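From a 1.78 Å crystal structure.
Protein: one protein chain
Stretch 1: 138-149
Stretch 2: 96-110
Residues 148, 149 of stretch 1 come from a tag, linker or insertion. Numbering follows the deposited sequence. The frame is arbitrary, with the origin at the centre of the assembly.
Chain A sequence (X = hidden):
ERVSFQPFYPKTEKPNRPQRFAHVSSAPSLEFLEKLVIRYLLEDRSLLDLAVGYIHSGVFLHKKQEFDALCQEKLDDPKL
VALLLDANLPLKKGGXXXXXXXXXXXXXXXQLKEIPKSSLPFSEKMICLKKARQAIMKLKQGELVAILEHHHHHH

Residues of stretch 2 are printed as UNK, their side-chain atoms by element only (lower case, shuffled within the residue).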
# COMPACT_ATOMS: atom_id res chain seq x y z
N LYS A 138 15.39 2.13 0.34
CA LYS A 138 15.06 0.87 1.02
C LYS A 138 15.12 -0.32 0.10
O LYS A 138 15.66 -1.36 0.50
CB LYS A 138 13.71 0.95 1.71
CG LYS A 138 13.76 1.79 2.96
CD LYS A 138 12.38 2.12 3.49
CE LYS A 138 12.52 3.01 4.72
NZ LYS A 138 11.62 2.53 5.80
N LEU A 139 14.58 -0.19 -1.11
CA LEU A 139 14.56 -1.32 -2.03
C LEU A 139 15.99 -1.73 -2.28
O LEU A 139 16.34 -2.91 -2.22
CB LEU A 139 13.77 -1.01 -3.30
CG LEU A 139 12.24 -0.91 -3.01
CD1 LEU A 139 11.42 0.01 -3.94
CD2 LEU A 139 11.62 -2.31 -3.12
N LYS A 140 16.84 -0.75 -2.51
CA LYS A 140 18.24 -1.09 -2.75
C LYS A 140 18.91 -1.60 -1.49
O LYS A 140 19.88 -2.34 -1.58
CB LYS A 140 19.00 0.12 -3.31
CG LYS A 140 18.63 0.46 -4.74
CD LYS A 140 19.11 1.87 -5.06
CE LYS A 140 19.27 1.97 -6.56
NZ LYS A 140 18.17 2.82 -7.08
N GLN A 141 18.42 -1.23 -0.30
CA GLN A 141 18.96 -1.85 0.92
C GLN A 141 18.44 -3.30 1.05
O GLN A 141 18.70 -3.96 2.06
CB GLN A 141 18.62 -1.04 2.18
CG GLN A 141 19.44 0.21 2.42
CD GLN A 141 18.77 1.20 3.40
OE1 GLN A 141 17.80 0.87 4.14
NE2 GLN A 141 19.27 2.43 3.39
N GLY A 142 17.68 -3.78 0.06
CA GLY A 142 17.03 -5.10 0.11
C GLY A 142 15.67 -5.25 0.79
O GLY A 142 15.23 -6.39 1.02
N GLU A 143 15.00 -4.14 1.15
CA GLU A 143 13.70 -4.22 1.84
C GLU A 143 12.57 -4.12 0.83
O GLU A 143 12.65 -3.32 -0.09
CB GLU A 143 13.42 -3.03 2.78
CG GLU A 143 14.40 -2.62 3.85
CD GLU A 143 13.74 -1.66 4.82
OE1 GLU A 143 12.48 -1.66 4.88
OE2 GLU A 143 14.46 -0.92 5.53
N LEU A 144 11.47 -4.84 1.03
CA LEU A 144 10.32 -4.64 0.18
C LEU A 144 9.56 -3.42 0.71
O LEU A 144 9.56 -3.13 1.94
CB LEU A 144 9.39 -5.88 0.24
CG LEU A 144 9.89 -7.03 -0.61
CD1 LEU A 144 9.23 -8.39 -0.35
CD2 LEU A 144 9.58 -6.61 -2.05
N VAL A 145 8.90 -2.71 -0.19
CA VAL A 145 8.15 -1.50 0.19
C VAL A 145 6.87 -1.58 -0.62
O VAL A 145 6.90 -1.93 -1.80
CB VAL A 145 8.90 -0.19 -0.20
CG1 VAL A 145 8.13 1.06 0.20
CG2 VAL A 145 10.28 -0.18 0.47
N ALA A 146 5.75 -1.30 0.03
CA ALA A 146 4.41 -1.32 -0.59
C ALA A 146 4.17 -0.15 -1.52
O ALA A 146 4.59 0.98 -1.21
CB ALA A 146 3.36 -1.32 0.52
N ILE A 147 3.50 -0.38 -2.64
CA ILE A 147 2.93 0.69 -3.48
C ILE A 147 1.45 0.97 -3.12
O ILE A 147 0.53 0.23 -3.57
CB ILE A 147 2.95 0.23 -4.96
CG1 ILE A 147 4.38 -0.11 -5.31
CG2 ILE A 147 2.25 1.24 -5.90
CD1 ILE A 147 4.56 -0.84 -6.64
N LEU A 148 1.17 2.04 -2.39
CA LEU A 148 -0.26 2.30 -2.02
C LEU A 148 -1.11 2.81 -3.18
O LEU A 148 -2.17 2.24 -3.48
CB LEU A 148 -0.36 3.29 -0.84
CG LEU A 148 -0.20 2.78 0.57
CD1 LEU A 148 1.08 1.94 0.72
CD2 LEU A 148 -0.21 3.97 1.53
N GLU A 149 -0.63 3.90 -3.79
CA GLU A 149 -1.35 4.79 -4.72
C GLU A 149 -1.36 4.35 -6.19
O GLU A 149 -1.61 3.17 -6.52
CB GLU A 149 -0.81 6.24 -4.56
CG GLU A 149 0.66 6.55 -4.85
CD GLU A 149 1.68 5.41 -4.54
OE1 GLU A 149 1.81 4.91 -3.39
OE2 GLU A 149 2.40 5.03 -5.49
N UNK A 96 12.39 -15.26 -6.13
CA UNK A 96 11.18 -14.43 -6.31
C UNK A 96 11.33 -13.00 -5.74
O UNK A 96 10.98 -12.00 -6.40
c UNK A 96 8.16 -13.92 -6.85
c UNK A 96 6.55 -12.55 -5.70
c UNK A 96 10.02 -15.03 -5.56
c UNK A 96 7.14 -12.80 -4.49
c UNK A 96 8.78 -14.19 -5.61
c UNK A 96 7.03 -13.11 -6.90
c UNK A 96 8.26 -13.59 -4.42
N UNK A 97 11.78 -12.91 -4.48
CA UNK A 97 11.80 -11.60 -3.86
C UNK A 97 12.69 -10.60 -4.56
O UNK A 97 12.36 -9.43 -4.59
o UNK A 97 11.89 -11.33 0.38
c UNK A 97 12.17 -11.70 -2.38
c UNK A 97 10.97 -12.21 -1.66
c UNK A 97 11.15 -12.23 -0.15
o UNK A 97 10.45 -13.07 0.48
N UNK A 98 13.81 -11.02 -5.12
CA UNK A 98 14.65 -10.08 -5.89
C UNK A 98 13.92 -9.54 -7.12
O UNK A 98 14.03 -8.37 -7.43
c UNK A 98 17.74 -10.95 -7.95
c UNK A 98 15.93 -10.79 -6.33
c UNK A 98 16.84 -9.98 -7.21
n UNK A 98 18.77 -10.00 -10.00
c UNK A 98 18.98 -10.31 -8.56
N UNK A 99 13.12 -10.38 -7.81
CA UNK A 99 12.39 -9.88 -8.98
C UNK A 99 11.21 -9.04 -8.52
O UNK A 99 10.91 -8.07 -9.19
c UNK A 99 11.81 -11.03 -9.81
o UNK A 99 14.09 -10.47 -11.32
c UNK A 99 14.06 -11.64 -10.88
o UNK A 99 15.06 -12.44 -10.94
c UNK A 99 12.79 -12.14 -10.23
N UNK A 100 10.57 -9.38 -7.37
CA UNK A 100 9.47 -8.50 -6.90
C UNK A 100 10.08 -7.12 -6.53
O UNK A 100 9.54 -6.02 -6.88
c UNK A 100 7.12 -9.03 -3.88
c UNK A 100 6.50 -7.90 -6.08
c UNK A 100 8.74 -9.17 -5.70
c UNK A 100 7.63 -8.28 -5.12
N UNK A 101 11.22 -7.15 -5.87
CA UNK A 101 11.84 -5.89 -5.47
C UNK A 101 12.20 -5.04 -6.71
O UNK A 101 12.04 -3.81 -6.72
n UNK A 101 15.30 -6.86 -2.77
c UNK A 101 15.53 -8.18 -2.68
n UNK A 101 16.60 -8.70 -3.30
c UNK A 101 12.87 -6.37 -3.09
n UNK A 101 14.74 -8.97 -1.94
c UNK A 101 13.10 -6.14 -4.59
c UNK A 101 14.15 -6.18 -2.20
N UNK A 102 12.67 -5.69 -7.77
CA UNK A 102 13.03 -4.91 -8.96
C UNK A 102 11.81 -4.33 -9.65
O UNK A 102 11.88 -3.20 -10.08
c UNK A 102 15.36 -4.17 -10.77
c UNK A 102 14.93 -6.28 -12.15
c UNK A 102 14.34 -5.20 -11.18
c UNK A 102 13.82 -5.85 -9.91
N UNK A 103 10.68 -5.06 -9.68
CA UNK A 103 9.48 -4.53 -10.24
C UNK A 103 9.01 -3.28 -9.46
O UNK A 103 8.65 -2.26 -10.07
c UNK A 103 8.36 -5.59 -10.17
c UNK A 103 7.29 -5.12 -12.32
c UNK A 103 7.06 -5.16 -10.85
c UNK A 103 6.06 -6.25 -10.48
N UNK A 104 9.05 -3.39 -8.13
CA UNK A 104 8.66 -2.24 -7.30
C UNK A 104 9.61 -1.08 -7.48
O UNK A 104 9.13 0.06 -7.59
c UNK A 104 7.49 -4.45 -4.33
c UNK A 104 8.15 -1.44 -4.94
c UNK A 104 8.52 -2.66 -5.83
c UNK A 104 7.41 -3.71 -5.69
N UNK A 105 10.92 -1.36 -7.43
CA UNK A 105 11.97 -0.32 -7.69
C UNK A 105 11.71 0.39 -9.00
O UNK A 105 11.64 1.66 -9.02
c UNK A 105 15.85 -0.71 -8.22
c UNK A 105 14.57 0.05 -7.97
c UNK A 105 13.40 -0.90 -7.62
c UNK A 105 14.81 1.08 -6.89
N UNK A 106 11.50 -0.35 -10.09
CA UNK A 106 11.04 0.29 -11.33
C UNK A 106 9.83 1.21 -11.27
O UNK A 106 9.85 2.33 -11.82
n UNK A 106 15.05 -3.67 -15.74
c UNK A 106 10.87 -0.71 -12.45
c UNK A 106 13.87 -3.20 -15.47
n UNK A 106 12.83 -3.49 -16.25
c UNK A 106 12.28 -1.26 -12.72
c UNK A 106 12.31 -1.94 -14.06
n UNK A 106 13.68 -2.43 -14.39
N UNK A 107 8.81 0.77 -10.56
CA UNK A 107 7.63 1.61 -10.35
C UNK A 107 8.04 2.95 -9.69
O UNK A 107 7.63 4.01 -10.15
c UNK A 107 4.33 1.80 -9.83
c UNK A 107 3.26 2.61 -9.48
c UNK A 107 5.54 2.45 -7.87
c UNK A 107 4.49 3.28 -7.52
c UNK A 107 3.34 3.33 -8.30
c UNK A 107 6.64 0.86 -9.44
o UNK A 107 2.30 4.18 -7.89
c UNK A 107 5.48 1.72 -9.04
N UNK A 108 8.81 2.90 -8.65
CA UNK A 108 9.20 4.16 -7.95
C UNK A 108 10.18 5.01 -8.76
O UNK A 108 10.11 6.26 -8.70
c UNK A 108 8.53 2.28 -5.06
c UNK A 108 7.75 4.54 -5.11
c UNK A 108 7.56 1.96 -4.10
c UNK A 108 8.65 3.56 -5.56
c UNK A 108 6.64 2.90 -3.69
c UNK A 108 9.72 3.90 -6.55
c UNK A 108 6.75 4.21 -4.20
N UNK A 109 11.03 4.37 -9.57
CA UNK A 109 11.89 5.16 -10.47
C UNK A 109 11.03 5.94 -11.46
O UNK A 109 11.28 7.15 -11.69
c UNK A 109 12.93 4.22 -11.12
c UNK A 109 14.06 3.82 -10.17
c UNK A 109 15.04 2.80 -10.79
o UNK A 109 14.64 2.12 -11.78
o UNK A 109 16.20 2.68 -10.28
N UNK A 110 10.01 5.31 -12.05
CA UNK A 110 9.07 6.00 -12.87
C UNK A 110 8.33 7.14 -12.13
O UNK A 110 8.06 8.18 -12.74
c UNK A 110 6.60 1.41 -13.93
c UNK A 110 8.01 5.06 -13.45
n UNK A 110 6.46 2.63 -14.47
n UNK A 110 5.57 0.87 -13.29
n UNK A 110 7.74 0.73 -14.05
c UNK A 110 7.48 3.33 -15.25
c UNK A 110 8.57 4.11 -14.53

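Position 96 carries one carbon and then a six-carbon ring, and it stays off stretch 1: F96. Position 97 has three carbons, the last holding two oxygens, one oxygen near L144; this is E97, at the margin, whose OE1 lies 4.0 Å from L144 CD1. Position 98 is four carbons in a row ending in nitrogen, pointing away: K98. Position 99 again shows three carbons with two terminal oxygens, out of reach: E99.

Position 100 has four carbons forked at the second, one tip near L144: L100, whose CD2 sits 3.9 Å from L144 CD2. Position 101 runs three carbons, a nitrogen, then a carbon bearing two more nitrogens, and its aliphatic part lies along L144 and G142. It is R101: CG is 3.5 Å from L144 CD2, and CD is 3.4 Å from G142 O. Positions 102 and 103 both hold four carbons forked at the second and touch nothing opposite, so they are L102 and L103.

Position 104 has four carbons forked at the first, one arm two carbons long, reaching L139, L144, V145 and I147. This is I104; its CG2 lies 3.7 Å from L139 CD1 and its CD1 3.8 Å from L144 CD2. Position 105, four carbons forked at the second, meets L139 and K140: L105. Position 106 repeats the three-carbon, three-nitrogen pattern, pointing away: R106.

Position 107 is one carbon and a six-carbon ring bearing an oxygen, with I147 over one face and the tag residue E149 at the edge: Y107. I147 CG2 lies 3.7 Å from the Y107 ring centroid, while Y107 OH donates a 2.5 Å hydrogen bond to E149 OE2. Position 108 is a plain six-carbon ring on one carbon, touching L139, V145, A146 and I147: F108, with CD2 3.8 Å from L139 CD1 and CE2 4.0 Å from I147 CG1. Position 109, three carbons and two oxygens, reaches K140: E109, whose OE2 makes a long salt bridge with K140 NZ at 3.8 Å. Position 110, again three carbons and three nitrogens, is out of reach: R110.

The rule is a helix read by a chain that stops being one. L139 is the knob, seated among R101, I104, L105 and F108. G142 then ends its helix in a Schellman motif, with a positive phi that suits glycine, and the extended residues beyond bring L144 and I147 onto the same partner helix. I104 serves all three apolar side chains. The K140–E109 salt bridge is long and lies at the margin, while R101 lays its CG and CD within the contact. The price is V145 O, buried without a polar partner 3.4 Å from I104 CG2.

Stretch 2 (96-110) FEKELRLLILRYFER
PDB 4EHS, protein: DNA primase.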